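Local coordinates for dihydropteroate synthase (PDB 6PZ2) that catalyses the folate-pathway condensation of a pterin diphosphate with p-aminobenzoate to form dihydropteroate, the step blocked by sulfonamide drugs, at the interface of chains A and B. Residues are numbered along the deposited sequence; one frame, centred on the assembly and turned at random. Chains: chain A/B, Dihydropteroate synthase.

Contact 1: the interface of chains A and B. Residues chain A 232, 253, 256; chain B 229.
A helix-against-helix face of a two-fold symmetric homodimer joins B:Glu229 to A:Glu253 and A:Met256 and helps hold the two copies together; dihydropteroate synthases are typically dimers, so the interface is probably the biological one. Among the residues described, the methylenes of B:Glu229 do much of the touching. B:Glu229 CG lies 3.4 Å from A:Met256 CB. The same B:Glu229 CG is 3.5 Å from A:Glu253 O, a backbone oxygen. An unusual, nearly eclipsed first torsion (chi1 14°), which may be strained or loosely modelled, points CG at that turn of the opposite helix, and a bend at chi2 then carries the carboxylate past A:Glu253. There B:Glu229 OE1 comes to 3.5 Å from the methylene CG of A:Glu253. The carboxylate planes are turned 73° apart, and B:Glu229 OE1 stays 5.3 Å from A:Glu253 OE2; if both are ionised, they may disfavour each other mildly. A:Ile232 adds a looser apolar contact, its CD1 standing 4.3 Å from B:Glu229 CB. Chain A hides 40 Å² of B:Glu229. In the fold, this glutamate stands in the first turn of helix 228-240 of chain B, facing helix 251-265 and the early part of helix 228-240 in chain A.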
loop_
_atom_site.group_PDB
_atom_site.type_symbol
_atom_site.label_atom_id
_atom_site.label_comp_id
_atom_site.label_asym_id
_atom_site.label_seq_id
_atom_site.Cartn_x
_atom_site.Cartn_y
_atom_site.Cartn_z
ATOM N N ILE A 232 -3.995 2.827 -2.964
ATOM C CA ILE A 232 -3.092 2.789 -1.788
ATOM C C ILE A 232 -1.764 2.144 -2.177
ATOM O O ILE A 232 -0.714 2.654 -1.819
ATOM C CB ILE A 232 -3.760 2.106 -0.584
ATOM C CG1 ILE A 232 -4.880 3.004 -0.054
ATOM C CG2 ILE A 232 -2.741 1.784 0.500
ATOM C CD1 ILE A 232 -5.681 2.337 1.023
ATOM N N GLU A 253 -7.608 7.260 4.175
ATOM C CA GLU A 253 -7.006 5.972 3.896
ATOM C C GLU A 253 -5.625 6.182 3.279
ATOM O O GLU A 253 -4.640 5.608 3.742
ATOM C CB GLU A 253 -7.922 5.142 2.998
ATOM C CG GLU A 253 -9.239 4.789 3.656
ATOM C CD GLU A 253 -10.343 5.833 3.501
ATOM O OE1 GLU A 253 -10.109 6.935 2.944
ATOM O OE2 GLU A 253 -11.452 5.538 3.940
ATOM N N MET A 256 -3.167 7.475 5.981
ATOM C CA MET A 256 -2.733 6.443 6.946
ATOM C C MET A 256 -1.627 5.588 6.310
ATOM O O MET A 256 -0.589 5.394 6.919
ATOM C CB MET A 256 -3.887 5.542 7.406
ATOM C CG MET A 256 -4.968 6.247 8.186
ATOM S SD MET A 256 -4.268 7.151 9.589
ATOM C CE MET A 256 -4.293 8.860 9.064
ATOM N N GLU B 229 -4.672 0.054 6.763
ATOM C CA GLU B 229 -3.961 0.687 5.654
ATOM C C GLU B 229 -2.459 0.631 5.941
ATOM O O GLU B 229 -1.682 0.502 4.995
ATOM C CB GLU B 229 -4.418 2.061 5.138
ATOM C CG GLU B 229 -5.371 2.909 5.927
ATOM C CD GLU B 229 -6.770 2.414 6.232
ATOM O OE1 GLU B 229 -7.539 2.158 5.286
ATOM O OE2 GLU B 229 -7.061 2.308 7.446
#

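Contact 2: the interface of chains A and B. Residues chain A 263-265; chain B 190, 194.
The backbone of A:Ile264 is still helical, and A:Tyr265 (phi -110°) drifts from helical values as helix 251-265 of chain A ends against helix 186-195 of chain B. This C-terminal helix end forms part of the two-fold dimer interface. The oxygen O of A:Ile264 accepts a hydrogen bond from the guanidinium NE of B:Arg194 at 3.1 Å. With a C=O...donor angle of 167°, NE sits almost in line with the carbonyl, and the oxygen meets the edge of the guanidinium almost within its plane; the bond is somewhat bent at the hydrogen. The arginine gets there by leading CG away from its backbone N (chi1 -162°) and folding at chi3, which wraps its aliphatic stem around the acceptor, CG of B:Arg194 standing 3.4 Å from A:Ile264 O. A guanidinium, if charged, beside a carbonyl of the helix end would probably interact favourably with the helix dipole. Nearer the backbone of the arginine, the two side chains run past one another in opposite directions, with A:Ile264 CG2 at 3.9 Å from B:Arg194 CA. One turn earlier, B:Ile190 crosses A:Ile264 at an angle, its CD1 4.0 Å from A:Ile264 CG1, while its other branch, CG2, lies 3.6 Å from the backbone oxygen O of A:Ala263.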
loop_
_atom_site.group_PDB
_atom_site.type_symbol
_atom_site.label_atom_id
_atom_site.label_comp_id
_atom_site.label_asym_id
_atom_site.label_seq_id
_atom_site.Cartn_x
_atom_site.Cartn_y
_atom_site.Cartn_z
ATOM N N ALA A 263 7.210 6.447 7.830
ATOM C CA ALA A 263 7.962 5.963 9.022
ATOM C C ALA A 263 9.059 4.979 8.601
ATOM O O ALA A 263 10.108 4.936 9.206
ATOM C CB ALA A 263 7.010 5.340 10.006
ATOM N N ILE A 264 8.873 4.257 7.500
ATOM C CA ILE A 264 9.884 3.302 7.048
ATOM C C ILE A 264 10.999 3.994 6.239
ATOM O O ILE A 264 12.152 3.619 6.373
ATOM C CB ILE A 264 9.203 2.177 6.237
ATOM C CG1 ILE A 264 8.210 1.382 7.088
ATOM C CG2 ILE A 264 10.219 1.263 5.568
ATOM C CD1 ILE A 264 7.268 0.514 6.269
ATOM N N TYR A 265 10.715 4.956 5.362
ATOM C CA TYR A 265 11.753 5.476 4.463
ATOM C C TYR A 265 12.208 6.907 4.765
ATOM O O TYR A 265 13.195 7.330 4.212
ATOM C CB TYR A 265 11.255 5.488 3.020
ATOM C CG TYR A 265 11.032 4.082 2.549
ATOM C CD1 TYR A 265 12.105 3.268 2.234
ATOM C CD2 TYR A 265 9.773 3.526 2.594
ATOM C CE1 TYR A 265 11.923 1.941 1.881
ATOM C CE2 TYR A 265 9.578 2.198 2.263
ATOM C CZ TYR A 265 10.652 1.403 1.904
ATOM O OH TYR A 265 10.444 0.115 1.524
ATOM N N ILE B 190 11.089 -1.472 12.110
ATOM C CA ILE B 190 11.175 -0.491 10.994
ATOM C C ILE B 190 12.399 -0.782 10.121
ATOM O O ILE B 190 12.364 -0.864 8.860
ATOM C CB ILE B 190 11.156 0.948 11.542
ATOM C CG1 ILE B 190 9.780 1.303 12.099
ATOM C CG2 ILE B 190 11.628 1.973 10.516
ATOM C CD1 ILE B 190 8.658 1.205 11.108
ATOM N N ARG B 194 12.547 -1.901 6.241
ATOM C CA ARG B 194 13.310 -1.057 5.308
ATOM C C ARG B 194 14.329 -1.919 4.547
ATOM O O ARG B 194 14.531 -1.728 3.360
ATOM C CB ARG B 194 13.967 0.091 6.090
ATOM C CG ARG B 194 14.441 1.290 5.275
ATOM C CD ARG B 194 15.385 2.188 6.067
ATOM N NE ARG B 194 14.897 2.581 7.386
ATOM C CZ ARG B 194 15.543 2.387 8.532
ATOM N NH1 ARG B 194 14.993 2.783 9.672
ATOM N NH2 ARG B 194 16.739 1.821 8.531
#

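Contact 3: the interface of chains A and B. Residues chain A 236-237, 261, 264-265; chain B 233, 236-237.
B:Leu237 packs against a mostly apolar surface of chain A formed by A:Val236, A:Ile264 and A:Tyr265, in the helical dimer interface of this pterin-binding enzyme, a member of the TIM-barrel dihydropteroate synthase family. Its CB lies 4.0 Å from the phenol oxygen OH of A:Tyr265. The next atom, CG, meets A:Val236 CG1 at 3.5 Å. From there the two methyls part. CD1 reaches A:Ile264 CD1 at 3.6 Å, the two side chains meeting tip to tip. CD2 touches CE2 of the A:Tyr265 ring at 3.6 Å and also packs beside the phenol oxygen and A:Val236 CG1. Against the tyrosine ring CD1 lies in plane at the rim, while CD2 sits off the plane on the side away from A:Ile264 CG2. That A:Ile264 CG2, of the ring's own chain, lies over one face, 3.5 Å above the plane and offset toward the rim. Chain A hides 64 Å² of B:Leu237.

A:Val236 uses both branches. CG1, set opposite the backbone N by chi1 169°, faces B:Leu237, whereas CG2 lies 3.8 Å from B:Ala233 CB. The same alanine methyl comes near the hydroxyl oxygen OG1 of A:Thr261. Across the two-fold, B:Val236 CG1 meets A:Leu237 CG, and the two valines approach through their CG1 methyls, A:Val236 CG1 to B:Val236 CG1, 4.0 Å apart.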
loop_
_atom_site.group_PDB
_atom_site.type_symbol
_atom_site.label_atom_id
_atom_site.label_comp_id
_atom_site.label_asym_id
_atom_site.label_seq_id
_atom_site.Cartn_x
_atom_site.Cartn_y
_atom_site.Cartn_z
ATOM N N VAL A 236 1.882 4.150 -1.916
ATOM C CA VAL A 236 2.973 3.600 -1.070
ATOM C C VAL A 236 4.270 3.471 -1.878
ATOM O O VAL A 236 5.349 3.895 -1.445
ATOM C CB VAL A 236 2.535 2.254 -0.446
ATOM C CG1 VAL A 236 3.671 1.487 0.215
ATOM C CG2 VAL A 236 1.437 2.496 0.569
ATOM N N LEU A 237 4.148 2.893 -3.062
ATOM C CA LEU A 237 5.271 2.722 -3.964
ATOM C C LEU A 237 5.795 4.086 -4.419
ATOM O O LEU A 237 7.017 4.280 -4.559
ATOM C CB LEU A 237 4.815 1.876 -5.168
ATOM C CG LEU A 237 4.402 0.450 -4.808
ATOM C CD1 LEU A 237 3.730 -0.260 -5.977
ATOM C CD2 LEU A 237 5.601 -0.359 -4.339
ATOM N N THR A 261 4.359 4.425 5.375
ATOM C CA THR A 261 5.478 4.437 4.464
ATOM C C THR A 261 6.510 5.493 4.884
ATOM O O THR A 261 7.726 5.257 4.814
ATOM C CB THR A 261 4.980 4.670 3.029
ATOM O OG1 THR A 261 3.842 3.846 2.753
ATOM C CG2 THR A 261 6.080 4.419 2.036
ATOM N N ILE A 264 8.873 4.257 7.500
ATOM C CA ILE A 264 9.884 3.302 7.048
ATOM C C ILE A 264 10.999 3.994 6.239
ATOM O O ILE A 264 12.152 3.619 6.373
ATOM C CB ILE A 264 9.203 2.177 6.237
ATOM C CG1 ILE A 264 8.210 1.382 7.088
ATOM C CG2 ILE A 264 10.219 1.263 5.568
ATOM C CD1 ILE A 264 7.268 0.514 6.269
ATOM N N TYR A 265 10.715 4.956 5.362
ATOM C CA TYR A 265 11.753 5.476 4.463
ATOM C C TYR A 265 12.208 6.907 4.765
ATOM O O TYR A 265 13.195 7.330 4.212
ATOM C CB TYR A 265 11.255 5.488 3.020
ATOM C CG TYR A 265 11.032 4.082 2.549
ATOM C CD1 TYR A 265 12.105 3.268 2.234
ATOM C CD2 TYR A 265 9.773 3.526 2.594
ATOM C CE1 TYR A 265 11.923 1.941 1.881
ATOM C CE2 TYR A 265 9.578 2.198 2.263
ATOM C CZ TYR A 265 10.652 1.403 1.904
ATOM O OH TYR A 265 10.444 0.115 1.524
ATOM N N ALA B 233 0.283 -1.118 3.499
ATOM C CA ALA B 233 1.531 -0.511 3.104
ATOM C C ALA B 233 2.671 -1.531 3.200
ATOM O O ALA B 233 3.510 -1.626 2.275
ATOM C CB ALA B 233 1.810 0.709 3.948
ATOM N N VAL B 236 2.657 -4.141 0.478
ATOM C CA VAL B 236 3.059 -3.588 -0.841
ATOM C C VAL B 236 4.584 -3.455 -0.927
ATOM O O VAL B 236 5.219 -3.875 -1.904
ATOM C CB VAL B 236 2.337 -2.245 -1.098
ATOM C CG1 VAL B 236 2.883 -1.474 -2.291
ATOM C CG2 VAL B 236 0.856 -2.492 -1.296
ATOM N N LEU B 237 5.165 -2.875 0.112
ATOM C CA LEU B 237 6.601 -2.699 0.203
ATOM C C LEU B 237 7.297 -4.061 0.271
ATOM O O LEU B 237 8.377 -4.251 -0.318
ATOM C CB LEU B 237 6.919 -1.854 1.450
ATOM C CG LEU B 237 6.369 -0.429 1.395
ATOM C CD1 LEU B 237 6.490 0.280 2.738
ATOM C CD2 LEU B 237 7.077 0.383 0.322
#

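The centres of the C-alpha atoms place contact 3 about 10 Å from contact 1 and 8 Å from contact 2, whereas contacts 1 and 2 stand about 16 Å apart. The spacing suggests that the three lie along one stretch of the interface, with contact 3 in between. Contacts 2 and 3 share A:Ile264 and A:Tyr265, and helix 251-265 of chain A serves all three; helix 228-240 of both chains supplies contacts 1 and 3, and helix 186-195 of chain B contact 2. Two-fold symmetry repeats each with the chains exchanged, which would fix how the two subunits are oriented.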